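Local coordinates for sulfate transporter 4.1, chloroplastic (Arabidopsis thaliana, PDB 7LHV), which cotransports protons and sulfate across a membrane as a symporter of the SLC26/SulP family, and may take part in regulating sulfate assimilation, at residues L222-Y227 against A433-V438; R548-E553 against K591-E596; N570-E575 against R600-A605. One frame throughout, in Å; residues are numbered along the deposited sequence.

Contact 1. Residues L222-Y227 against A433-V438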
loop_
_atom_site.group_PDB
_atom_site.type_symbol
_atom_site.label_atom_id
_atom_site.label_comp_id
_atom_site.label_asym_id
_atom_site.label_seq_id
_atom_site.Cartn_x
_atom_site.Cartn_y
_atom_site.Cartn_z
ATOM N N LEU A 222 30.413 -9.012 8.186
ATOM C CA LEU A 222 30.658 -9.141 9.617
ATOM C C LEU A 222 30.323 -10.531 10.140
ATOM O O LEU A 222 30.856 -10.932 11.177
ATOM C CB LEU A 222 29.863 -8.089 10.387
ATOM C CG LEU A 222 30.487 -6.694 10.407
ATOM C CD1 LEU A 222 29.687 -5.766 11.292
ATOM C CD2 LEU A 222 31.932 -6.760 10.869
ATOM N N SER A 223 29.449 -11.268 9.458
ATOM C CA SER A 223 29.210 -12.654 9.839
ATOM C C SER A 223 30.350 -13.553 9.386
ATOM O O SER A 223 30.716 -14.500 10.091
ATOM C CB SER A 223 27.885 -13.142 9.254
ATOM O OG SER A 223 26.786 -12.486 9.859
ATOM N N GLN A 224 30.920 -13.272 8.215
ATOM C CA GLN A 224 31.984 -14.108 7.676
ATOM C C GLN A 224 33.350 -13.802 8.273
ATOM O O GLN A 224 34.272 -14.604 8.096
ATOM C CB GLN A 224 32.048 -13.960 6.155
ATOM C CG GLN A 224 30.828 -14.507 5.448
ATOM C CD GLN A 224 30.748 -16.013 5.512
ATOM O OE1 GLN A 224 31.455 -16.717 4.794
ATOM N NE2 GLN A 224 29.880 -16.520 6.379
ATOM N N ILE A 225 33.510 -12.672 8.966
ATOM C CA ILE A 225 34.796 -12.384 9.600
ATOM C C ILE A 225 35.127 -13.401 10.692
ATOM O O ILE A 225 36.283 -13.496 11.122
ATOM C CB ILE A 225 34.809 -10.946 10.166
ATOM C CG1 ILE A 225 36.228 -10.521 10.546
ATOM C CG2 ILE A 225 33.941 -10.855 11.396
ATOM C CD1 ILE A 225 37.166 -10.399 9.370
ATOM N N LYS A 226 34.139 -14.177 11.149
ATOM C CA LYS A 226 34.390 -15.142 12.215
ATOM C C LYS A 226 35.356 -16.234 11.775
ATOM O O LYS A 226 36.094 -16.777 12.605
ATOM C CB LYS A 226 33.072 -15.753 12.694
ATOM C CG LYS A 226 32.473 -16.789 11.763
ATOM C CD LYS A 226 31.086 -17.194 12.221
ATOM C CE LYS A 226 30.436 -18.146 11.237
ATOM N NZ LYS A 226 29.013 -18.407 11.583
ATOM N N TYR A 227 35.363 -16.577 10.485
ATOM C CA TYR A 227 36.331 -17.552 9.994
ATOM C C TYR A 227 37.737 -16.970 9.992
ATOM O O TYR A 227 38.713 -17.687 10.241
ATOM C CB TYR A 227 35.939 -18.022 8.596
ATOM C CG TYR A 227 34.603 -18.719 8.545
ATOM C CD1 TYR A 227 34.477 -20.045 8.930
ATOM C CD2 TYR A 227 33.464 -18.049 8.127
ATOM C CE1 TYR A 227 33.257 -20.687 8.889
ATOM C CE2 TYR A 227 32.240 -18.681 8.085
ATOM C CZ TYR A 227 32.142 -20.000 8.467
ATOM O OH TYR A 227 30.923 -20.637 8.427
ATOM N N ALA A 433 39.388 -19.457 3.273
ATOM C CA ALA A 433 39.369 -19.111 1.852
ATOM C C ALA A 433 37.950 -18.846 1.367
ATOM O O ALA A 433 37.704 -17.875 0.643
ATOM C CB ALA A 433 40.018 -20.224 1.032
ATOM N N LEU A 434 37.000 -19.698 1.755
ATOM C CA LEU A 434 35.608 -19.476 1.379
ATOM C C LEU A 434 35.065 -18.203 2.014
ATOM O O LEU A 434 34.295 -17.463 1.388
ATOM C CB LEU A 434 34.759 -20.683 1.772
ATOM C CG LEU A 434 35.203 -22.039 1.220
ATOM C CD1 LEU A 434 34.194 -23.111 1.579
ATOM C CD2 LEU A 434 35.401 -21.972 -0.281
ATOM N N ALA A 435 35.452 -17.932 3.263
ATOM C CA ALA A 435 35.041 -16.686 3.900
ATOM C C ALA A 435 35.580 -15.479 3.143
ATOM O O ALA A 435 34.870 -14.484 2.957
ATOM C CB ALA A 435 35.508 -16.658 5.351
ATOM N N ALA A 436 36.838 -15.548 2.705
ATOM C CA ALA A 436 37.416 -14.457 1.932
ATOM C C ALA A 436 36.697 -14.286 0.602
ATOM O O ALA A 436 36.499 -13.161 0.136
ATOM C CB ALA A 436 38.907 -14.702 1.708
ATOM N N ILE A 437 36.302 -15.394 -0.025
ATOM C CA ILE A 437 35.559 -15.307 -1.281
ATOM C C ILE A 437 34.219 -14.615 -1.063
ATOM O O ILE A 437 33.812 -13.761 -1.858
ATOM C CB ILE A 437 35.383 -16.704 -1.900
ATOM C CG1 ILE A 437 36.714 -17.208 -2.452
ATOM C CG2 ILE A 437 34.347 -16.668 -3.001
ATOM C CD1 ILE A 437 36.680 -18.650 -2.865
ATOM N N VAL A 438 33.511 -14.967 0.013
ATOM C CA VAL A 438 32.231 -14.319 0.301
ATOM C C VAL A 438 32.431 -12.833 0.579
ATOM O O VAL A 438 31.649 -11.989 0.120
ATOM C CB VAL A 438 31.517 -15.016 1.473
ATOM C CG1 VAL A 438 30.233 -14.285 1.813
ATOM C CG2 VAL A 438 31.211 -16.443 1.125
#
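Ala435 and Tyr227 illustrate how a small residue lets two transmembrane helices come close: Ala435 CB lies 3.5 Å from Tyr227 CB. Ala435 CB also rests 3.6 Å from Gln224 O, which in turn accepts a hydrogen bond from Tyr227 N within a kinked stretch of helix. Here the segments 222-227 and 433-438 run nearly antiparallel, their axes 8.5 Å apart at closest approach and their N-to-C directions 157° apart.

Next to this methyl the second part of the tight zone is formed by Gln224 and Val438, whose side chains meet at about a right angle. The Gln224 chain bends at its second torsion (chi2 -70°), which turns CD away from a straight run. Gln224 CG lies 3.7 Å from Val438 CG1, and Gln224 OE1 lies 3.7 Å from Val438 CG2. An alanine in place of Gln224 would probably open a gap against both Val438 methyls and take away the amide at the edge of the Tyr227 ring.

Both helices, 206-229 and 431-443, belong to the membrane-embedded permease part, which in the SLC26 family is built from two inverted repeats of seven helices. No hydrogen bond links the two segments, so their union rests on shape. The looser side begins at the Tyr227 ring, which meets Ala435 CB obliquely through CG and CD2 alone, the rest of the ring lying beyond; Lys226 CG lies over one ring face near the rim and Gln224 NE2 stands in plane at the ring edge. Leu119 of helix 91-119 touches Gln224, and Phe228 packs on Ala435.

Contact 2. Residues R548-E553 against K591-E596; sequences RLREYE and KELYQE
Leu593 reaches toward helix 542-560 with a single methyl, CD1, and makes its apolar contacts there. Leu593 CD1 lies 3.7 Å from Arg550 CG, the two side chains meeting at about a right angle, and 4.0 Å from Leu549 CB. Glu553 OE2 is also beside it.

Arg550 passes this methyl and continues to Glu596. Its chain is extended from CG to NE (chi2 171°, chi3 170°), and the guanidinium presents an edge to the carboxylate, the two planes only 14° apart. In the resulting salt bridge Arg550 NH2 donates over 3.1 Å to the syn lone pair of Glu596 OE2, which is tilted slightly from the guanidinium plane, while the bond from Arg550 NE to Glu596 OE1 is weak at 3.3 Å. Two-point contact of this sort would tend to limit rotation of the two flat groups.

In this STAS domain helices 542-560 and 584-599 lie side by side on the same face of the beta-sheet, and the two segments run nearly parallel. Their axes are 10.8 Å apart, a span crossed by side chains rather than backbone.

Glu596 has a second neighbour, Glu553, which crosses it at about a right angle and brings Glu553 OE2 to 2.8 Å from Glu596 OE1. Ala357 of the second subunit packs on both Arg550 and Glu596, placing the salt bridge beside the dimer interface.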
loop_
_atom_site.group_PDB
_atom_site.type_symbol
_atom_site.label_atom_id
_atom_site.label_comp_id
_atom_site.label_asym_id
_atom_site.label_seq_id
_atom_site.Cartn_x
_atom_site.Cartn_y
_atom_site.Cartn_z
ATOM N N ARG A 548 -10.172 20.731 -2.404
ATOM C CA ARG A 548 -9.761 21.826 -3.277
ATOM C C ARG A 548 -10.963 22.532 -3.884
ATOM O O ARG A 548 -10.954 23.757 -4.047
ATOM C CB ARG A 548 -8.833 21.307 -4.372
ATOM C CG ARG A 548 -7.465 20.895 -3.872
ATOM C CD ARG A 548 -6.716 22.095 -3.327
ATOM N NE ARG A 548 -6.631 23.170 -4.307
ATOM C CZ ARG A 548 -5.649 23.311 -5.187
ATOM N NH1 ARG A 548 -4.633 22.465 -5.228
ATOM N NH2 ARG A 548 -5.687 24.325 -6.044
ATOM N N LEU A 549 -12.001 21.776 -4.245
ATOM C CA LEU A 549 -13.194 22.400 -4.803
ATOM C C LEU A 549 -14.029 23.087 -3.728
ATOM O O LEU A 549 -14.750 24.045 -4.029
ATOM C CB LEU A 549 -14.017 21.358 -5.557
ATOM C CG LEU A 549 -13.306 20.784 -6.785
ATOM C CD1 LEU A 549 -14.160 19.736 -7.474
ATOM C CD2 LEU A 549 -12.922 21.886 -7.753
ATOM N N ARG A 550 -13.954 22.618 -2.481
ATOM C CA ARG A 550 -14.655 23.270 -1.382
ATOM C C ARG A 550 -13.952 24.527 -0.892
ATOM O O ARG A 550 -14.567 25.320 -0.169
ATOM C CB ARG A 550 -14.824 22.305 -0.207
ATOM C CG ARG A 550 -15.900 21.254 -0.394
ATOM C CD ARG A 550 -15.844 20.229 0.725
ATOM N NE ARG A 550 -16.996 19.337 0.718
ATOM C CZ ARG A 550 -17.028 18.155 1.319
ATOM N NH1 ARG A 550 -15.982 17.687 1.978
ATOM N NH2 ARG A 550 -18.137 17.426 1.255
ATOM N N GLU A 551 -12.672 24.704 -1.227
ATOM C CA GLU A 551 -12.007 25.959 -0.880
ATOM C C GLU A 551 -12.752 27.159 -1.451
ATOM O O GLU A 551 -12.762 28.238 -0.849
ATOM C CB GLU A 551 -10.556 25.956 -1.359
ATOM C CG GLU A 551 -9.659 24.971 -0.639
ATOM C CD GLU A 551 -8.236 24.998 -1.157
ATOM O OE1 GLU A 551 -7.983 25.697 -2.162
ATOM O OE2 GLU A 551 -7.370 24.327 -0.561
ATOM N N TYR A 552 -13.393 26.992 -2.608
ATOM C CA TYR A 552 -14.164 28.087 -3.190
ATOM C C TYR A 552 -15.425 28.373 -2.382
ATOM O O TYR A 552 -15.811 29.537 -2.217
ATOM C CB TYR A 552 -14.487 27.764 -4.646
ATOM C CG TYR A 552 -13.236 27.461 -5.435
ATOM C CD1 TYR A 552 -12.363 28.477 -5.798
ATOM C CD2 TYR A 552 -12.903 26.160 -5.777
ATOM C CE1 TYR A 552 -11.208 28.206 -6.499
ATOM C CE2 TYR A 552 -11.750 25.880 -6.479
ATOM C CZ TYR A 552 -10.906 26.908 -6.837
ATOM O OH TYR A 552 -9.755 26.636 -7.537
ATOM N N GLU A 553 -16.070 27.331 -1.849
ATOM C CA GLU A 553 -17.187 27.558 -0.937
ATOM C C GLU A 553 -16.724 28.282 0.317
ATOM O O GLU A 553 -17.425 29.157 0.834
ATOM C CB GLU A 553 -17.844 26.238 -0.551
ATOM C CG GLU A 553 -17.989 25.257 -1.672
ATOM C CD GLU A 553 -18.473 23.918 -1.183
ATOM O OE1 GLU A 553 -18.196 23.577 -0.016
ATOM O OE2 GLU A 553 -19.118 23.201 -1.969
ATOM N N LYS A 591 -21.551 15.181 -7.806
ATOM C CA LYS A 591 -22.932 15.522 -7.479
ATOM C C LYS A 591 -23.023 16.242 -6.138
ATOM O O LYS A 591 -23.782 17.211 -5.994
ATOM C CB LYS A 591 -23.798 14.263 -7.478
ATOM C CG LYS A 591 -24.066 13.706 -8.865
ATOM C CD LYS A 591 -25.195 12.691 -8.854
ATOM C CE LYS A 591 -24.737 11.355 -8.300
ATOM N NZ LYS A 591 -25.726 10.280 -8.582
ATOM N N GLU A 592 -22.256 15.785 -5.144
ATOM C CA GLU A 592 -22.268 16.454 -3.845
ATOM C C GLU A 592 -21.770 17.892 -3.952
ATOM O O GLU A 592 -22.364 18.807 -3.367
ATOM C CB GLU A 592 -21.430 15.670 -2.838
ATOM C CG GLU A 592 -22.019 14.325 -2.463
ATOM C CD GLU A 592 -21.130 13.546 -1.513
ATOM O OE1 GLU A 592 -20.110 14.106 -1.058
ATOM O OE2 GLU A 592 -21.451 12.375 -1.222
ATOM N N LEU A 593 -20.678 18.113 -4.688
ATOM C CA LEU A 593 -20.171 19.472 -4.869
ATOM C C LEU A 593 -21.139 20.332 -5.665
ATOM O O LEU A 593 -21.263 21.531 -5.400
ATOM C CB LEU A 593 -18.790 19.461 -5.527
ATOM C CG LEU A 593 -17.548 19.243 -4.657
ATOM C CD1 LEU A 593 -17.415 20.399 -3.686
ATOM C CD2 LEU A 593 -17.572 17.943 -3.890
ATOM N N TYR A 594 -21.835 19.754 -6.646
ATOM C CA TYR A 594 -22.837 20.535 -7.363
ATOM C C TYR A 594 -23.963 20.970 -6.434
ATOM O O TYR A 594 -24.427 22.116 -6.496
ATOM C CB TYR A 594 -23.404 19.740 -8.533
ATOM C CG TYR A 594 -24.632 20.388 -9.115
ATOM C CD1 TYR A 594 -24.543 21.583 -9.812
ATOM C CD2 TYR A 594 -25.887 19.824 -8.944
ATOM C CE1 TYR A 594 -25.663 22.185 -10.337
ATOM C CE2 TYR A 594 -27.014 20.421 -9.466
ATOM C CZ TYR A 594 -26.897 21.601 -10.162
ATOM O OH TYR A 594 -28.019 22.200 -10.685
ATOM N N GLN A 595 -24.424 20.063 -5.569
ATOM C CA GLN A 595 -25.471 20.428 -4.620
ATOM C C GLN A 595 -24.988 21.506 -3.657
ATOM O O GLN A 595 -25.715 22.465 -3.368
ATOM C CB GLN A 595 -25.943 19.190 -3.859
ATOM C CG GLN A 595 -26.735 18.215 -4.714
ATOM C CD GLN A 595 -27.041 16.921 -3.992
ATOM O OE1 GLN A 595 -26.367 16.560 -3.029
ATOM N NE2 GLN A 595 -28.062 16.213 -4.457
ATOM N N GLU A 596 -23.757 21.373 -3.158
ATOM C CA GLU A 596 -23.220 22.389 -2.257
ATOM C C GLU A 596 -23.033 23.727 -2.965
ATOM O O GLU A 596 -23.147 24.782 -2.332
ATOM C CB GLU A 596 -21.898 21.918 -1.653
ATOM C CG GLU A 596 -22.020 20.716 -0.736
ATOM C CD GLU A 596 -20.672 20.209 -0.262
ATOM O OE1 GLU A 596 -19.654 20.875 -0.538
ATOM O OE2 GLU A 596 -20.629 19.142 0.386
#

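Contact 3. Residues N570-E575 against R600-A605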
loop_
_atom_site.group_PDB
_atom_site.type_symbol
_atom_site.label_atom_id
_atom_site.label_comp_id
_atom_site.label_asym_id
_atom_site.label_seq_id
_atom_site.Cartn_x
_atom_site.Cartn_y
_atom_site.Cartn_z
ATOM N N ASN A 570 -19.064 33.006 -8.923
ATOM C CA ASN A 570 -20.391 32.678 -9.420
ATOM C C ASN A 570 -20.421 31.416 -10.263
ATOM O O ASN A 570 -21.420 30.696 -10.233
ATOM C CB ASN A 570 -20.948 33.838 -10.256
ATOM C CG ASN A 570 -21.071 35.120 -9.464
ATOM O OD1 ASN A 570 -21.954 35.261 -8.621
ATOM N ND2 ASN A 570 -20.186 36.071 -9.739
ATOM N N PHE A 571 -19.357 31.134 -11.011
ATOM C CA PHE A 571 -19.268 29.946 -11.845
ATOM C C PHE A 571 -17.941 29.250 -11.593
ATOM O O PHE A 571 -16.910 29.907 -11.429
ATOM C CB PHE A 571 -19.393 30.290 -13.332
ATOM C CG PHE A 571 -20.531 31.216 -13.649
ATOM C CD1 PHE A 571 -21.782 30.714 -13.952
ATOM C CD2 PHE A 571 -20.348 32.587 -13.653
ATOM C CE1 PHE A 571 -22.830 31.561 -14.247
ATOM C CE2 PHE A 571 -21.391 33.438 -13.946
ATOM C CZ PHE A 571 -22.633 32.924 -14.244
ATOM N N VAL A 572 -17.973 27.920 -11.558
ATOM C CA VAL A 572 -16.771 27.103 -11.454
ATOM C C VAL A 572 -16.782 26.117 -12.610
ATOM O O VAL A 572 -17.718 25.321 -12.740
ATOM C CB VAL A 572 -16.686 26.358 -10.112
ATOM C CG1 VAL A 572 -15.588 25.315 -10.163
ATOM C CG2 VAL A 572 -16.432 27.337 -8.983
ATOM N N ILE A 573 -15.746 26.162 -13.439
ATOM C CA ILE A 573 -15.643 25.327 -14.631
ATOM C C ILE A 573 -14.540 24.308 -14.407
ATOM O O ILE A 573 -13.428 24.667 -14.002
ATOM C CB ILE A 573 -15.359 26.169 -15.886
ATOM C CG1 ILE A 573 -16.340 27.334 -15.974
ATOM C CG2 ILE A 573 -15.444 25.306 -17.130
ATOM C CD1 ILE A 573 -15.963 28.357 -17.000
ATOM N N LEU A 574 -14.843 23.040 -14.663
ATOM C CA LEU A 574 -13.872 21.961 -14.537
ATOM C C LEU A 574 -13.390 21.554 -15.921
ATOM O O LEU A 574 -14.192 21.191 -16.786
ATOM C CB LEU A 574 -14.449 20.761 -13.790
ATOM C CG LEU A 574 -14.541 20.874 -12.271
ATOM C CD1 LEU A 574 -15.615 21.839 -11.841
ATOM C CD2 LEU A 574 -14.780 19.503 -11.670
ATOM N N GLU A 575 -12.077 21.618 -16.117
ATOM C CA GLU A 575 -11.439 21.093 -17.315
ATOM C C GLU A 575 -11.116 19.629 -17.066
ATOM O O GLU A 575 -10.217 19.310 -16.282
ATOM C CB GLU A 575 -10.173 21.878 -17.633
ATOM C CG GLU A 575 -10.438 23.305 -17.991
ATOM C CD GLU A 575 -11.198 23.425 -19.279
ATOM O OE1 GLU A 575 -11.006 22.575 -20.174
ATOM O OE2 GLU A 575 -12.016 24.352 -19.380
ATOM N N ARG A 600 -24.610 27.399 -2.172
ATOM C CA ARG A 600 -23.838 28.633 -2.142
ATOM C C ARG A 600 -24.104 29.528 -3.344
ATOM O O ARG A 600 -23.436 30.557 -3.491
ATOM C CB ARG A 600 -22.342 28.320 -2.068
ATOM C CG ARG A 600 -21.734 28.475 -0.690
ATOM C CD ARG A 600 -21.885 27.198 0.109
ATOM N NE ARG A 600 -20.934 27.127 1.211
ATOM C CZ ARG A 600 -20.856 26.117 2.064
ATOM N NH1 ARG A 600 -21.662 25.073 1.973
ATOM N NH2 ARG A 600 -19.945 26.154 3.031
ATOM N N ASP A 601 -25.053 29.158 -4.206
ATOM C CA ASP A 601 -25.374 29.918 -5.416
ATOM C C ASP A 601 -24.176 29.994 -6.362
ATOM O O ASP A 601 -23.834 31.062 -6.878
ATOM C CB ASP A 601 -25.888 31.319 -5.070
ATOM C CG ASP A 601 -26.645 31.961 -6.212
ATOM O OD1 ASP A 601 -26.951 31.256 -7.195
ATOM O OD2 ASP A 601 -26.932 33.173 -6.125
ATOM N N ILE A 602 -23.533 28.852 -6.594
ATOM C CA ILE A 602 -22.416 28.730 -7.524
ATOM C C ILE A 602 -22.806 27.735 -8.607
ATOM O O ILE A 602 -23.381 26.682 -8.311
ATOM C CB ILE A 602 -21.122 28.288 -6.814
ATOM C CG1 ILE A 602 -20.728 29.294 -5.734
ATOM C CG2 ILE A 602 -19.992 28.126 -7.805
ATOM C CD1 ILE A 602 -19.703 28.764 -4.762
ATOM N N GLN A 603 -22.507 28.076 -9.857
ATOM C CA GLN A 603 -22.826 27.222 -10.992
ATOM C C GLN A 603 -21.651 26.301 -11.297
ATOM O O GLN A 603 -20.503 26.751 -11.362
ATOM C CB GLN A 603 -23.158 28.065 -12.221
ATOM C CG GLN A 603 -23.572 27.259 -13.432
ATOM C CD GLN A 603 -24.661 26.262 -13.115
ATOM O OE1 GLN A 603 -25.768 26.633 -12.731
ATOM N NE2 GLN A 603 -24.348 24.983 -13.263
ATOM N N LEU A 604 -21.942 25.020 -11.491
ATOM C CA LEU A 604 -20.933 24.036 -11.855
ATOM C C LEU A 604 -21.062 23.702 -13.333
ATOM O O LEU A 604 -22.167 23.443 -13.822
ATOM C CB LEU A 604 -21.078 22.763 -11.023
ATOM C CG LEU A 604 -19.930 21.774 -11.212
ATOM C CD1 LEU A 604 -18.761 22.218 -10.370
ATOM C CD2 LEU A 604 -20.342 20.355 -10.872
ATOM N N ALA A 605 -19.935 23.700 -14.037
ATOM C CA ALA A 605 -19.898 23.383 -15.455
ATOM C C ALA A 605 -18.789 22.379 -15.725
ATOM O O ALA A 605 -17.782 22.336 -15.015
ATOM C CB ALA A 605 -19.685 24.640 -16.307
#
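Asn570 and Gln603 begin a ladder of four backbone hydrogen bonds in which the two segments pair in parallel. Gln603 N donates to Asn570 O over 2.9 Å, and Val572 N to Gln603 O over 2.8 Å. Further along, Ala605 N reaches Val572 O at 3.0 Å, and Leu574 N reaches Ala605 O at the same 3.0 Å. Contacts from the CA-H of Ile602, Phe571 and Leu604 to the same carbonyl oxygens supplement the ladder.

This is the strand pairing of a beta-alpha-beta unit in the STAS domain: strand 569-575 leads through helix 584-599 to strand 603-606, the outermost strand of the sheet within this chain. The chain turns out of that helix through a Schellman motif at Asp601.

Apolar contacts fall on both faces. Toward the connecting helix, Val572 CG2 meets Ile602 CG2 at 3.8 Å, and the CD1 methyls of Leu574 and Leu604 touch at 3.5 Å; Tyr594 and Tyr597 pack on Leu604. On the face of Phe571, Ile573 and Ala605, Ile573 CG1 meets Ala605 CB, the Phe571 ring comes obliquely to Gln603 with Phe571 CD1 lying 3.5 Å from Gln603 CB, and helix 635-643 adds Cys642.

Among polar side chains Gln603 stands out. The Gln603 chain bends at chi2, and Gln603 NE2 hydrogen-bonds to Leu604 O at 2.7 Å, coming from above the carbonyl plane, while OE1 bonds to Lys598 NZ.

How the contacts relate
Contact 1 lies in the transmembrane part and contacts 2 and 3 in the STAS domain, on opposite sides of the chain's centre, with the centres of contacts 1 and 2 about 65 Å apart. All three are largely buried, but contact 2 includes partly exposed Arg550 and Glu596 facing the second subunit, whereas contact 3 lies mostly in the domain interior. Their chemistry differs: helix packing without hydrogen bonds in contact 1, a charged bridge between helices in contact 2, a backbone ladder in contact 3. Helix 584-599 supplies half of contact 2 and connects the strands of contact 3. These two touch directly, Leu549 packing on Leu574 and Glu553 on Arg600.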